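Local coordinates for Lin1840 protein (Listeria innocua serovar 6a, PDB 4ZOC), which probably hydrolyses terminal, non-reducing beta-D-glucosyl residues, releasing beta-D-glucose, as a family 3 glycoside hydrolase linked to beta-1,2-glucan metabolism, at residues F110-V115 with S162-A167; A273-I278 with T304-H309; N285-A290 with I308-G313; A394-L399 with D458-A463; V448-A453 with K491-L496. The protein carries 2 engineered substitutions. All coordinates share one frame; numbering follows the deposited sequence.

Interaction 1. Residues F110-V115 with S162-A167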
# COMPACT_ATOMS: atom_id res chain seq x y z
N PHE A 110 2.72 -26.82 -2.11
CA PHE A 110 1.36 -27.07 -2.71
C PHE A 110 0.87 -28.46 -2.35
O PHE A 110 0.14 -29.12 -3.14
CB PHE A 110 1.42 -26.80 -4.22
CG PHE A 110 1.28 -25.36 -4.58
CD1 PHE A 110 2.39 -24.48 -4.43
CD2 PHE A 110 0.12 -24.90 -5.20
CE1 PHE A 110 2.34 -23.18 -4.81
CE2 PHE A 110 0.06 -23.56 -5.60
CZ PHE A 110 1.18 -22.73 -5.40
N ASP A 111 1.27 -28.93 -1.14
CA ASP A 111 1.00 -30.29 -0.73
C ASP A 111 0.34 -30.43 0.64
O ASP A 111 0.99 -30.30 1.67
CB ASP A 111 2.27 -31.16 -0.86
CG ASP A 111 1.95 -32.63 -0.78
OD1 ASP A 111 1.25 -33.13 -1.71
OD2 ASP A 111 2.29 -33.25 0.24
N ARG A 112 -0.97 -30.66 0.62
CA ARG A 112 -1.79 -30.69 1.81
C ARG A 112 -1.23 -31.75 2.78
O ARG A 112 -1.13 -31.48 3.97
CB ARG A 112 -3.27 -30.95 1.51
CG ARG A 112 -3.97 -29.85 0.73
CD ARG A 112 -5.27 -30.44 0.19
NE ARG A 112 -6.12 -29.51 -0.56
CZ ARG A 112 -6.03 -29.33 -1.89
NH1 ARG A 112 -5.11 -29.97 -2.60
NH2 ARG A 112 -6.88 -28.53 -2.51
N GLU A 113 -0.88 -32.93 2.30
CA GLU A 113 -0.46 -34.04 3.20
C GLU A 113 0.90 -33.68 3.87
O GLU A 113 1.07 -33.94 5.04
CB GLU A 113 -0.43 -35.36 2.46
CG GLU A 113 0.05 -36.57 3.30
CD GLU A 113 -0.80 -36.94 4.43
OE1 GLU A 113 -1.90 -36.33 4.66
OE2 GLU A 113 -0.35 -37.86 5.14
N THR A 114 1.83 -33.01 3.17
CA THR A 114 3.03 -32.51 3.79
C THR A 114 2.73 -31.64 5.00
O THR A 114 3.36 -31.76 6.03
CB THR A 114 3.94 -31.78 2.78
OG1 THR A 114 4.42 -32.70 1.80
CG2 THR A 114 5.13 -31.01 3.38
N VAL A 115 1.81 -30.67 4.82
CA VAL A 115 1.45 -29.77 5.92
C VAL A 115 0.75 -30.49 7.07
O VAL A 115 1.06 -30.25 8.23
CB VAL A 115 0.63 -28.61 5.34
CG1 VAL A 115 0.08 -27.77 6.43
CG2 VAL A 115 1.56 -27.86 4.35
N SER A 162 -6.16 -21.17 2.72
CA SER A 162 -7.32 -21.86 3.33
C SER A 162 -7.10 -23.39 3.39
O SER A 162 -7.30 -24.01 4.44
CB SER A 162 -8.62 -21.55 2.58
OG SER A 162 -9.01 -20.16 2.67
N GLU A 163 -6.64 -23.98 2.27
CA GLU A 163 -6.48 -25.46 2.12
C GLU A 163 -5.37 -25.94 3.04
O GLU A 163 -5.53 -26.91 3.78
CB GLU A 163 -6.27 -25.84 0.69
CG GLU A 163 -7.52 -25.56 -0.18
CD GLU A 163 -8.62 -26.51 0.16
OE1 GLU A 163 -8.44 -27.68 -0.06
OE2 GLU A 163 -9.67 -26.11 0.69
N LEU A 164 -4.26 -25.21 3.06
CA LEU A 164 -3.16 -25.60 3.96
C LEU A 164 -3.42 -25.34 5.46
O LEU A 164 -2.98 -26.12 6.35
CB LEU A 164 -1.87 -24.97 3.49
CG LEU A 164 -1.50 -25.33 2.03
CD1 LEU A 164 -0.11 -24.71 1.80
CD2 LEU A 164 -1.43 -26.79 1.70
N GLY A 165 -4.19 -24.31 5.76
CA GLY A 165 -4.61 -24.08 7.12
C GLY A 165 -5.46 -25.22 7.63
O GLY A 165 -5.27 -25.67 8.76
N LYS A 166 -6.42 -25.66 6.83
CA LYS A 166 -7.22 -26.79 7.18
C LYS A 166 -6.36 -28.05 7.40
O LYS A 166 -6.55 -28.79 8.39
CB LYS A 166 -8.31 -27.11 6.18
CG LYS A 166 -9.36 -26.09 6.15
CD LYS A 166 -10.51 -26.47 5.23
CE LYS A 166 -10.10 -26.35 3.83
NZ LYS A 166 -11.22 -26.86 2.97
N ALA A 167 -5.38 -28.28 6.51
CA ALA A 167 -4.47 -29.38 6.73
C ALA A 167 -3.69 -29.28 8.04
O ALA A 167 -3.53 -30.31 8.72
CB ALA A 167 -3.56 -29.54 5.53
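Arg112 and Glu163 run side by side and point the same way, each leaving its own helix with CG anti to the carbonyl carbon. The arginine chain is extended from CG to NE, whereas Glu163 bends at chi2 (-70°), and this bend brings OE1 to the edge of the guanidinium. There OE1 lies in the guanidinium plane and is gripped side-on by two donors, Arg112 NE and Arg112 NH2, each 3.0 Å from Glu163 OE1. The carboxylate is turned 73° from that plane; NE meets the anti lone pair of OE1, whereas NH2 approaches that oxygen from above the carboxylate. The other oxygen, Glu163 OE2, takes Lys166 NZ at 2.9 Å, so one acid links two bases. Arg112 also reaches Phe663, donating from NH1 to its carbonyl and making a cation-pi contact.

Next to the salt bridge, Leu164 crosses Arg112 and Val115 at about right angles: its CD2 lies 3.9 Å from Arg112 CA and 4.1 Å from Val115 CG2. Small Ala167 lets the backbones approach, its CB 3.5 Å from Arg112 O. Asp111 is the N-cap, its OD2 accepting from Thr114 N and Thr114 OG1. This is a capped, salt-bridged helix-helix contact of the N-terminal TIM-barrel domain.

Interaction 2. Residues A273-I278 with T304-H309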
# COMPACT_ATOMS: atom_id res chain seq x y z
N ALA A 273 -1.81 -7.25 23.68
CA ALA A 273 -2.61 -6.48 22.77
C ALA A 273 -3.80 -5.83 23.50
O ALA A 273 -4.40 -4.84 23.02
CB ALA A 273 -3.13 -7.38 21.66
N VAL A 274 -4.20 -6.39 24.63
CA VAL A 274 -5.27 -5.70 25.42
C VAL A 274 -4.77 -4.33 25.92
O VAL A 274 -5.43 -3.32 25.69
CB VAL A 274 -5.77 -6.58 26.59
CG1 VAL A 274 -6.72 -5.76 27.42
CG2 VAL A 274 -6.47 -7.87 26.08
N ALA A 275 -3.61 -4.29 26.59
CA ALA A 275 -2.99 -3.07 27.13
C ALA A 275 -2.66 -2.09 26.01
O ALA A 275 -2.79 -0.87 26.12
CB ALA A 275 -1.75 -3.44 27.95
N GLU A 276 -2.37 -2.65 24.86
CA GLU A 276 -1.82 -1.89 23.71
C GLU A 276 -2.91 -1.13 23.01
O GLU A 276 -2.61 -0.24 22.21
CB GLU A 276 -1.02 -2.79 22.79
CG GLU A 276 0.36 -3.11 23.42
CD GLU A 276 1.12 -4.23 22.78
OE1 GLU A 276 0.73 -4.62 21.66
OE2 GLU A 276 2.15 -4.59 23.40
N VAL A 277 -4.18 -1.42 23.30
CA VAL A 277 -5.26 -0.62 22.68
C VAL A 277 -5.16 0.83 23.22
O VAL A 277 -5.61 1.82 22.55
CB VAL A 277 -6.67 -1.25 22.80
CG1 VAL A 277 -6.72 -2.67 22.32
CG2 VAL A 277 -7.24 -1.21 24.20
N ILE A 278 -4.57 0.97 24.41
CA ILE A 278 -4.22 2.31 24.92
C ILE A 278 -3.24 3.08 23.98
O ILE A 278 -3.44 4.28 23.68
CB ILE A 278 -3.67 2.23 26.37
CG1 ILE A 278 -4.71 1.55 27.28
CG2 ILE A 278 -3.40 3.64 26.86
CD1 ILE A 278 -4.09 1.13 28.61
N THR A 304 -0.51 -9.26 30.18
CA THR A 304 -0.82 -7.91 30.70
C THR A 304 -1.93 -8.04 31.75
O THR A 304 -2.54 -9.11 31.89
CB THR A 304 -1.12 -6.85 29.57
OG1 THR A 304 -2.12 -7.37 28.65
CG2 THR A 304 0.15 -6.56 28.85
N THR A 305 -2.15 -6.92 32.46
CA THR A 305 -2.83 -6.88 33.70
C THR A 305 -4.08 -6.02 33.69
O THR A 305 -4.58 -5.75 34.75
CB THR A 305 -1.91 -6.39 34.81
OG1 THR A 305 -1.47 -5.07 34.52
CG2 THR A 305 -0.66 -7.27 34.94
N CYS A 306 -4.67 -5.66 32.53
CA CYS A 306 -5.84 -4.90 32.52
C CYS A 306 -7.01 -5.65 33.18
O CYS A 306 -7.68 -5.09 34.05
CB CYS A 306 -6.28 -4.48 31.08
SG CYS A 306 -4.97 -3.59 30.24
N TYR A 307 -7.28 -6.88 32.74
CA TYR A 307 -8.35 -7.66 33.35
C TYR A 307 -8.16 -7.83 34.83
O TYR A 307 -9.08 -7.49 35.65
CB TYR A 307 -8.55 -9.02 32.70
CG TYR A 307 -9.26 -9.02 31.31
CD1 TYR A 307 -9.84 -7.86 30.75
CD2 TYR A 307 -9.31 -10.19 30.55
CE1 TYR A 307 -10.49 -7.90 29.55
CE2 TYR A 307 -9.98 -10.23 29.35
CZ TYR A 307 -10.54 -9.06 28.82
OH TYR A 307 -11.23 -9.09 27.66
N ILE A 308 -6.99 -8.35 35.18
CA ILE A 308 -6.73 -8.70 36.58
C ILE A 308 -6.92 -7.51 37.54
O ILE A 308 -7.54 -7.65 38.60
CB ILE A 308 -5.39 -9.47 36.65
CG1 ILE A 308 -5.35 -10.33 37.92
CG2 ILE A 308 -4.19 -8.58 36.58
CD1 ILE A 308 -5.98 -11.68 37.75
N HIS A 309 -6.45 -6.33 37.15
CA HIS A 309 -6.52 -5.15 38.02
C HIS A 309 -7.82 -4.34 37.89
O HIS A 309 -8.21 -3.66 38.85
CB HIS A 309 -5.28 -4.28 37.84
CG HIS A 309 -4.01 -4.92 38.30
ND1 HIS A 309 -3.96 -5.75 39.40
CD2 HIS A 309 -2.75 -4.89 37.80
CE1 HIS A 309 -2.72 -6.22 39.54
NE2 HIS A 309 -1.97 -5.70 38.59
O HOH W 1 -2.98 -8.39 26.24
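Thr304 holds OG1 in the crowded position between its backbone N and carbonyl carbon (chi1 51°), which leaves CG2 anti to the carbonyl carbon. The methyl meets Ala275, with Thr304 CG2 3.8 Å from Ala275 CB, while the hydroxyl is engaged by polar partners. It accepts from a water, 2.8 Å from Thr304 OG1, that in turn accepts from Val274 N, also at 2.8 Å, and it is hydrogen-bonded to Glu301 as well. Glu301 further binds the backbone N of Cys306 and of Tyr307 at the start of helix 306-316.

Cys306 sets SG anti to the carbonyl carbon (chi1 -56°), laying the sulfur against the backbone of the facing segment, 3.7 Å from Ala275 CA. Val274 has CG1 anti to its backbone N (chi1 173°), and this methyl packs 3.9 Å from Cys306 CB. Alanine suits position 275 because the Thr304 methyl and the Cys306 sulfur both press on it, so that a single methyl suffices.

Direct contact between the segments is thus apolar, carried by methyls and a thiol. The polar link between them runs through the bridging water, which gives Val274 N an acceptor and ties it to Thr304 and Glu301.

Interaction 3. Residues N285-A290 with I308-G313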
# COMPACT_ATOMS: atom_id res chain seq x y z
N ASN A 285 -7.07 4.34 29.31
CA ASN A 285 -6.35 3.77 30.48
C ASN A 285 -6.63 2.27 30.54
O ASN A 285 -7.47 1.76 29.76
CB ASN A 285 -6.79 4.47 31.77
CG ASN A 285 -8.31 4.52 31.92
OD1 ASN A 285 -9.02 3.58 31.62
ND2 ASN A 285 -8.81 5.65 32.38
N PRO A 286 -5.96 1.55 31.47
CA PRO A 286 -6.26 0.10 31.62
C PRO A 286 -7.69 -0.27 31.89
O PRO A 286 -8.13 -1.36 31.55
CB PRO A 286 -5.31 -0.34 32.74
CG PRO A 286 -4.19 0.62 32.62
CD PRO A 286 -4.83 1.95 32.28
N LYS A 287 -8.44 0.61 32.54
CA LYS A 287 -9.83 0.32 32.87
C LYS A 287 -10.69 0.29 31.59
O LYS A 287 -11.47 -0.60 31.38
CB LYS A 287 -10.34 1.40 33.87
CG LYS A 287 -11.77 1.21 34.31
CD LYS A 287 -12.14 2.25 35.36
CE LYS A 287 -13.49 1.91 35.94
NZ LYS A 287 -13.78 2.94 36.95
N GLU A 288 -10.46 1.24 30.70
CA GLU A 288 -11.15 1.19 29.45
C GLU A 288 -10.70 0.01 28.55
O GLU A 288 -11.53 -0.60 27.88
CB GLU A 288 -10.96 2.56 28.71
CG GLU A 288 -11.77 3.70 29.38
CD GLU A 288 -11.94 4.94 28.54
OE1 GLU A 288 -11.34 5.07 27.42
OE2 GLU A 288 -12.64 5.85 29.04
N ALA A 289 -9.40 -0.24 28.50
CA ALA A 289 -8.84 -1.37 27.75
C ALA A 289 -9.52 -2.68 28.15
O ALA A 289 -10.00 -3.46 27.30
CB ALA A 289 -7.35 -1.47 27.96
N ALA A 290 -9.65 -2.89 29.47
CA ALA A 290 -10.38 -4.04 30.02
C ALA A 290 -11.83 -4.05 29.61
O ALA A 290 -12.39 -5.05 29.15
CB ALA A 290 -10.25 -4.02 31.56
N ILE A 308 -6.99 -8.35 35.18
CA ILE A 308 -6.73 -8.70 36.58
C ILE A 308 -6.92 -7.51 37.54
O ILE A 308 -7.54 -7.65 38.60
CB ILE A 308 -5.39 -9.47 36.65
CG1 ILE A 308 -5.35 -10.33 37.92
CG2 ILE A 308 -4.19 -8.58 36.58
CD1 ILE A 308 -5.98 -11.68 37.75
N HIS A 309 -6.45 -6.33 37.15
CA HIS A 309 -6.52 -5.15 38.02
C HIS A 309 -7.82 -4.34 37.89
O HIS A 309 -8.21 -3.66 38.85
CB HIS A 309 -5.28 -4.28 37.84
CG HIS A 309 -4.01 -4.92 38.30
ND1 HIS A 309 -3.96 -5.75 39.40
CD2 HIS A 309 -2.75 -4.89 37.80
CE1 HIS A 309 -2.72 -6.22 39.54
NE2 HIS A 309 -1.97 -5.70 38.59
N GLU A 310 -8.54 -4.45 36.78
CA GLU A 310 -9.72 -3.56 36.52
C GLU A 310 -11.14 -4.18 36.44
O GLU A 310 -12.17 -3.45 36.61
CB GLU A 310 -9.54 -2.74 35.22
CG GLU A 310 -8.22 -2.02 35.16
CD GLU A 310 -8.15 -0.80 36.05
OE1 GLU A 310 -9.17 -0.37 36.64
OE2 GLU A 310 -7.03 -0.22 36.12
N LEU A 311 -11.24 -5.48 36.17
CA LEU A 311 -12.57 -6.11 35.95
C LEU A 311 -13.41 -6.02 37.20
O LEU A 311 -14.61 -5.80 37.11
CB LEU A 311 -12.46 -7.56 35.51
CG LEU A 311 -12.06 -7.81 34.05
CD1 LEU A 311 -12.17 -9.28 33.75
CD2 LEU A 311 -12.97 -7.08 33.08
N LYS A 312 -12.78 -6.15 38.37
CA LYS A 312 -13.62 -6.13 39.57
C LYS A 312 -14.30 -4.77 39.72
O LYS A 312 -15.50 -4.72 39.82
CB LYS A 312 -12.87 -6.58 40.82
CG LYS A 312 -13.82 -6.70 42.03
CD LYS A 312 -13.36 -5.74 43.08
CE LYS A 312 -12.08 -6.26 43.72
NZ LYS A 312 -12.05 -5.67 45.07
N GLY A 313 -13.56 -3.67 39.66
CA GLY A 313 -14.19 -2.33 39.69
C GLY A 313 -15.28 -2.08 38.61
O GLY A 313 -16.33 -1.49 38.89
O HOH W 2 -7.11 2.39 34.67
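Two helices of the N-terminal TIM-barrel domain, 286-295 and 306-316, pack across each other here, their short segments crossing at -76° with the axes 8.6 Å apart. Glu310 contributes the largest share of the buried surface. Its CG is anti to the carbonyl carbon and the chain bends at chi2 (-74°), so that the carboxylate folds over the first turn of the other helix, where the helix dipole would probably favour its charge. CB and CG of Glu310 pack on this helix start: Glu310 CG lies 3.7 Å from Pro286 O, and Glu310 CB 3.9 Å from Ala290 CB. Alanine is apt at this place, since a single methyl permits the close approach; its CB also meets Leu311 CD2 at 4.4 Å.

Lys287 crosses Glu310 at about a right angle, fully extended with CG anti to the backbone N. Its inner methylenes meet the acid, Lys287 CB lying 3.5 Å from Glu310 OE1, while the ammonium travels on to a salt bridge with Glu317, just past helix 306-316.

Helix 286-295 begins here, with Asn285 as N-cap: its OD1 accepts from Glu288 N at 2.9 Å, almost along the C=O axis. Proline fits the first turn, where a backbone N-H is not needed for helical bonding. A water joins the helices, accepting from Lys287 N and donating to Glu310 OE2, 3.0 Å away.

Interaction 4. Residues A394-L399 with D458-A463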
# COMPACT_ATOMS: atom_id res chain seq x y z
N ALA A 394 33.14 -26.62 -4.97
CA ALA A 394 33.53 -25.53 -4.06
C ALA A 394 32.24 -24.94 -3.47
O ALA A 394 31.38 -24.38 -4.18
CB ALA A 394 34.33 -24.45 -4.76
N LEU A 395 32.15 -25.09 -2.17
CA LEU A 395 30.98 -24.64 -1.38
C LEU A 395 31.41 -23.33 -0.72
O LEU A 395 32.28 -23.30 0.15
CB LEU A 395 30.61 -25.70 -0.32
CG LEU A 395 29.54 -25.21 0.67
CD1 LEU A 395 28.21 -24.87 0.04
CD2 LEU A 395 29.33 -26.25 1.72
N VAL A 396 30.84 -22.24 -1.14
CA VAL A 396 31.28 -20.97 -0.62
C VAL A 396 30.12 -20.08 -0.17
O VAL A 396 29.02 -20.18 -0.71
CB VAL A 396 32.19 -20.20 -1.61
CG1 VAL A 396 33.33 -21.10 -2.18
CG2 VAL A 396 31.43 -19.75 -2.76
N GLY A 397 30.42 -19.17 0.77
CA GLY A 397 29.47 -18.19 1.20
C GLY A 397 28.99 -18.28 2.62
O GLY A 397 29.45 -19.11 3.38
N PRO A 398 28.08 -17.38 2.99
CA PRO A 398 27.64 -17.30 4.38
C PRO A 398 26.76 -18.40 4.90
O PRO A 398 26.74 -18.58 6.14
CB PRO A 398 26.96 -15.96 4.46
CG PRO A 398 26.51 -15.66 3.09
CD PRO A 398 27.55 -16.28 2.19
N LEU A 399 26.14 -19.15 4.00
CA LEU A 399 25.30 -20.31 4.31
C LEU A 399 26.06 -21.65 4.11
O LEU A 399 25.49 -22.74 4.25
CB LEU A 399 23.95 -20.31 3.55
CG LEU A 399 22.79 -19.64 4.30
CD1 LEU A 399 22.36 -20.53 5.48
CD2 LEU A 399 23.24 -18.26 4.81
N ASP A 458 35.32 -28.01 -9.64
CA ASP A 458 34.71 -27.93 -10.97
C ASP A 458 33.41 -27.11 -11.04
O ASP A 458 33.09 -26.59 -12.11
CB ASP A 458 34.41 -29.33 -11.48
CG ASP A 458 35.69 -30.12 -11.79
OD1 ASP A 458 36.75 -29.51 -12.06
OD2 ASP A 458 35.66 -31.33 -11.63
N VAL A 459 32.62 -27.10 -9.97
CA VAL A 459 31.35 -26.34 -9.89
C VAL A 459 31.32 -25.66 -8.53
O VAL A 459 31.99 -26.10 -7.53
CB VAL A 459 30.11 -27.24 -10.03
CG1 VAL A 459 30.13 -28.00 -11.35
CG2 VAL A 459 30.07 -28.22 -8.90
N VAL A 460 30.55 -24.58 -8.45
CA VAL A 460 30.49 -23.80 -7.26
C VAL A 460 29.09 -23.87 -6.77
O VAL A 460 28.15 -23.70 -7.53
CB VAL A 460 30.82 -22.34 -7.52
CG1 VAL A 460 30.82 -21.50 -6.25
CG2 VAL A 460 32.15 -22.20 -8.29
N VAL A 461 28.95 -24.24 -5.51
CA VAL A 461 27.69 -24.12 -4.81
C VAL A 461 27.89 -22.86 -3.93
O VAL A 461 28.65 -22.89 -2.90
CB VAL A 461 27.37 -25.37 -3.93
CG1 VAL A 461 26.11 -25.10 -3.08
CG2 VAL A 461 27.13 -26.63 -4.68
N LEU A 462 27.15 -21.77 -4.26
CA LEU A 462 27.30 -20.47 -3.65
C LEU A 462 26.11 -20.40 -2.71
O LEU A 462 24.96 -20.28 -3.14
CB LEU A 462 27.22 -19.39 -4.70
CG LEU A 462 27.25 -17.96 -4.17
CD1 LEU A 462 28.42 -17.64 -3.22
CD2 LEU A 462 27.34 -16.95 -5.33
N ALA A 463 26.38 -20.51 -1.43
CA ALA A 463 25.31 -20.58 -0.43
C ALA A 463 25.13 -19.23 0.22
O ALA A 463 25.99 -18.76 1.06
CB ALA A 463 25.63 -21.70 0.61
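Val459 opens the pairing through its carbonyl, which accepts from Ala394 N at 2.9 Å, nearly along the C=O axis. At Val460 the side chain turns to the face of the sheet occupied also by Ala394 and Val396; with CG1 anti to its backbone N, it brings that methyl 4.0 Å from Val396 CG2. Its CA adds a CA-H...O contact to Ala394 O. Val461 then binds at both ends: its N donates to Ala394 O at 2.8 Å, from above the carbonyl plane, and its O accepts from Val396 N at 2.9 Å, in the carbonyl plane. Its side chain goes to the other face with Leu395; the two cross obliquely, with Leu395 CD1 3.8 Å from Val461 CG1.

These bonds form a parallel pairing of strands 393-397 and 459-465, neighbours inside the six-stranded mixed sheet of the family 3 C-terminal domain. Strand 432-436 lies beyond the first and 500-505 beyond the second, while helix 484-494 covers the face of Val460 and Leu462. Beta-branched and leucine side chains suit so buried a sheet.

Leu462 returns to the Val396 face, its CD1 3.7 Å from Val396 CG2, a branch held in the crowded position between N and carbonyl carbon (chi1 -48°). Ala463 N donates to Val396 O at 2.8 Å. Past it the first segment turns: Gly397, with phi 115°, takes a backbone shape suited to glycine and passes close to Ala463 O. That oxygen accepts from Leu399 N at 3.0 Å, with the donor 51° above the carbonyl plane, while small Ala463 CB rests against Leu399 CB.

Interaction 5. Residues V448-A453 with K491-L496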
# COMPACT_ATOMS: atom_id res chain seq x y z
N VAL A 448 40.51 -14.07 -2.10
CA VAL A 448 41.65 -14.92 -2.36
C VAL A 448 41.30 -16.36 -2.05
O VAL A 448 41.55 -17.24 -2.87
CB VAL A 448 42.90 -14.43 -1.59
CG1 VAL A 448 43.98 -15.50 -1.56
CG2 VAL A 448 43.42 -13.15 -2.23
N ALA A 449 40.64 -16.60 -0.92
CA ALA A 449 40.32 -17.95 -0.52
C ALA A 449 39.25 -18.58 -1.40
O ALA A 449 39.32 -19.76 -1.73
CB ALA A 449 39.89 -17.96 0.93
N VAL A 450 38.24 -17.80 -1.79
CA VAL A 450 37.23 -18.27 -2.75
C VAL A 450 37.85 -18.59 -4.09
O VAL A 450 37.54 -19.58 -4.71
CB VAL A 450 36.09 -17.23 -2.88
CG1 VAL A 450 35.16 -17.54 -4.03
CG2 VAL A 450 35.28 -17.18 -1.60
N LYS A 451 38.75 -17.75 -4.56
CA LYS A 451 39.34 -17.97 -5.89
C LYS A 451 40.16 -19.29 -5.90
O LYS A 451 40.05 -20.18 -6.81
CB LYS A 451 40.15 -16.76 -6.28
CG LYS A 451 40.91 -16.94 -7.58
CD LYS A 451 41.75 -15.68 -7.82
CE LYS A 451 42.46 -15.73 -9.15
NZ LYS A 451 42.49 -14.37 -9.74
N ALA A 452 40.89 -19.47 -4.84
CA ALA A 452 41.68 -20.73 -4.73
C ALA A 452 40.80 -21.99 -4.70
O ALA A 452 41.14 -23.02 -5.38
CB ALA A 452 42.55 -20.67 -3.50
N ALA A 453 39.70 -21.96 -3.93
CA ALA A 453 38.80 -23.13 -3.86
C ALA A 453 38.12 -23.46 -5.18
O ALA A 453 38.00 -24.62 -5.59
CB ALA A 453 37.76 -22.99 -2.74
N LYS A 491 28.65 -11.81 -7.86
CA LYS A 491 29.32 -11.11 -8.97
C LYS A 491 30.76 -11.57 -9.09
O LYS A 491 31.17 -12.00 -10.17
CB LYS A 491 29.24 -9.60 -8.79
CG LYS A 491 29.74 -8.73 -9.96
CD LYS A 491 29.45 -7.24 -9.70
CE LYS A 491 30.36 -6.66 -8.61
NZ LYS A 491 30.34 -5.17 -8.66
N PHE A 492 31.49 -11.56 -7.98
CA PHE A 492 32.84 -12.13 -7.96
C PHE A 492 32.96 -13.58 -8.41
O PHE A 492 33.77 -13.84 -9.25
CB PHE A 492 33.48 -11.93 -6.59
CG PHE A 492 34.86 -12.48 -6.50
CD1 PHE A 492 35.93 -11.81 -7.10
CD2 PHE A 492 35.10 -13.61 -5.78
CE1 PHE A 492 37.23 -12.34 -7.01
CE2 PHE A 492 36.39 -14.14 -5.70
CZ PHE A 492 37.46 -13.47 -6.29
N VAL A 493 32.14 -14.50 -7.89
CA VAL A 493 32.19 -15.91 -8.24
C VAL A 493 31.91 -16.10 -9.73
O VAL A 493 32.53 -16.96 -10.37
CB VAL A 493 31.21 -16.72 -7.32
CG1 VAL A 493 31.00 -18.07 -7.86
CG2 VAL A 493 31.82 -16.77 -5.92
N GLN A 494 31.04 -15.26 -10.30
CA GLN A 494 30.69 -15.38 -11.72
C GLN A 494 31.95 -15.15 -12.58
O GLN A 494 32.11 -15.72 -13.65
CB GLN A 494 29.66 -14.34 -12.05
CG GLN A 494 29.04 -14.57 -13.41
CD GLN A 494 29.84 -14.02 -14.52
OE1 GLN A 494 30.55 -13.03 -14.35
NE2 GLN A 494 29.75 -14.69 -15.73
N THR A 495 32.82 -14.32 -12.10
CA THR A 495 34.05 -14.01 -12.84
C THR A 495 35.02 -15.18 -12.95
O THR A 495 35.90 -15.15 -13.77
CB THR A 495 34.82 -12.80 -12.34
OG1 THR A 495 35.54 -13.06 -11.12
CG2 THR A 495 33.96 -11.54 -12.26
N LEU A 496 34.85 -16.20 -12.14
CA LEU A 496 35.87 -17.25 -11.99
C LEU A 496 35.70 -18.33 -13.06
O LEU A 496 36.46 -19.23 -13.13
CB LEU A 496 35.88 -17.82 -10.55
CG LEU A 496 36.03 -16.78 -9.48
CD1 LEU A 496 35.96 -17.41 -8.09
CD2 LEU A 496 37.30 -15.93 -9.59
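The Phe492 ring offers its edge, not a face, to helix 444-456: Val450 CG1 lies in the ring plane, 4.0 Å from Phe492 CE2, and Lys451 CB is near that plane too, 4.2 Å from Phe492 CZ. The contact joins two helices, 444-456 and 484-494, on one face of the mixed sheet of the C-terminal domain, one leading into strand 459-465 and the other following it, in an alpha/beta arrangement.

Phe492 has CG anti to its backbone N (chi1 -179°), which carries the ring toward helix 444-456, where it and Val450 slide past each other in opposite directions. Val450 likewise holds CG1 anti to its backbone N (chi1 169°), so one methyl meets three partners. Besides the ring it touches Val493 CG2 at 3.9 Å, the two valines crossing at about a right angle, and Leu496 CD1, 4.1 Å from Val450 CG1. Compact, branched valines fit this inner part, where Val450 also rests on Val435 of the sheet.

Toward the exposed side, Lys451 contributes aliphatic carbons and leads its ammonium away. Thr495 donates from OG1 to Phe492 O at 2.7 Å. Leu496 follows, with CG anti to its carbonyl carbon, setting its CD1 4.1 Å from Lys451 CA.

The five contacts fall into two domains and follow the chain from the TIM-barrel domain to the C-terminal one. Interactions 1, 2 and 3 belong to the barrel domain, but interaction 1 stands apart, its centre 35 Å from that of interaction 2. Interactions 2 and 3 are neighbours, centres 7 Å apart, sharing helix 306-316, Ile308 and His309; Tyr307 touches Ala290 between them. Interactions 4 and 5 form the second cluster, centres 10 Å apart, their segments alternating along the chain: strand 459-465 is flanked in sequence by both helices of interaction 5, and Val460 packs on Val493. Interactions 3 and 5 lie 63 Å apart between centres, the two clusters being in different domains, at a distance from one another.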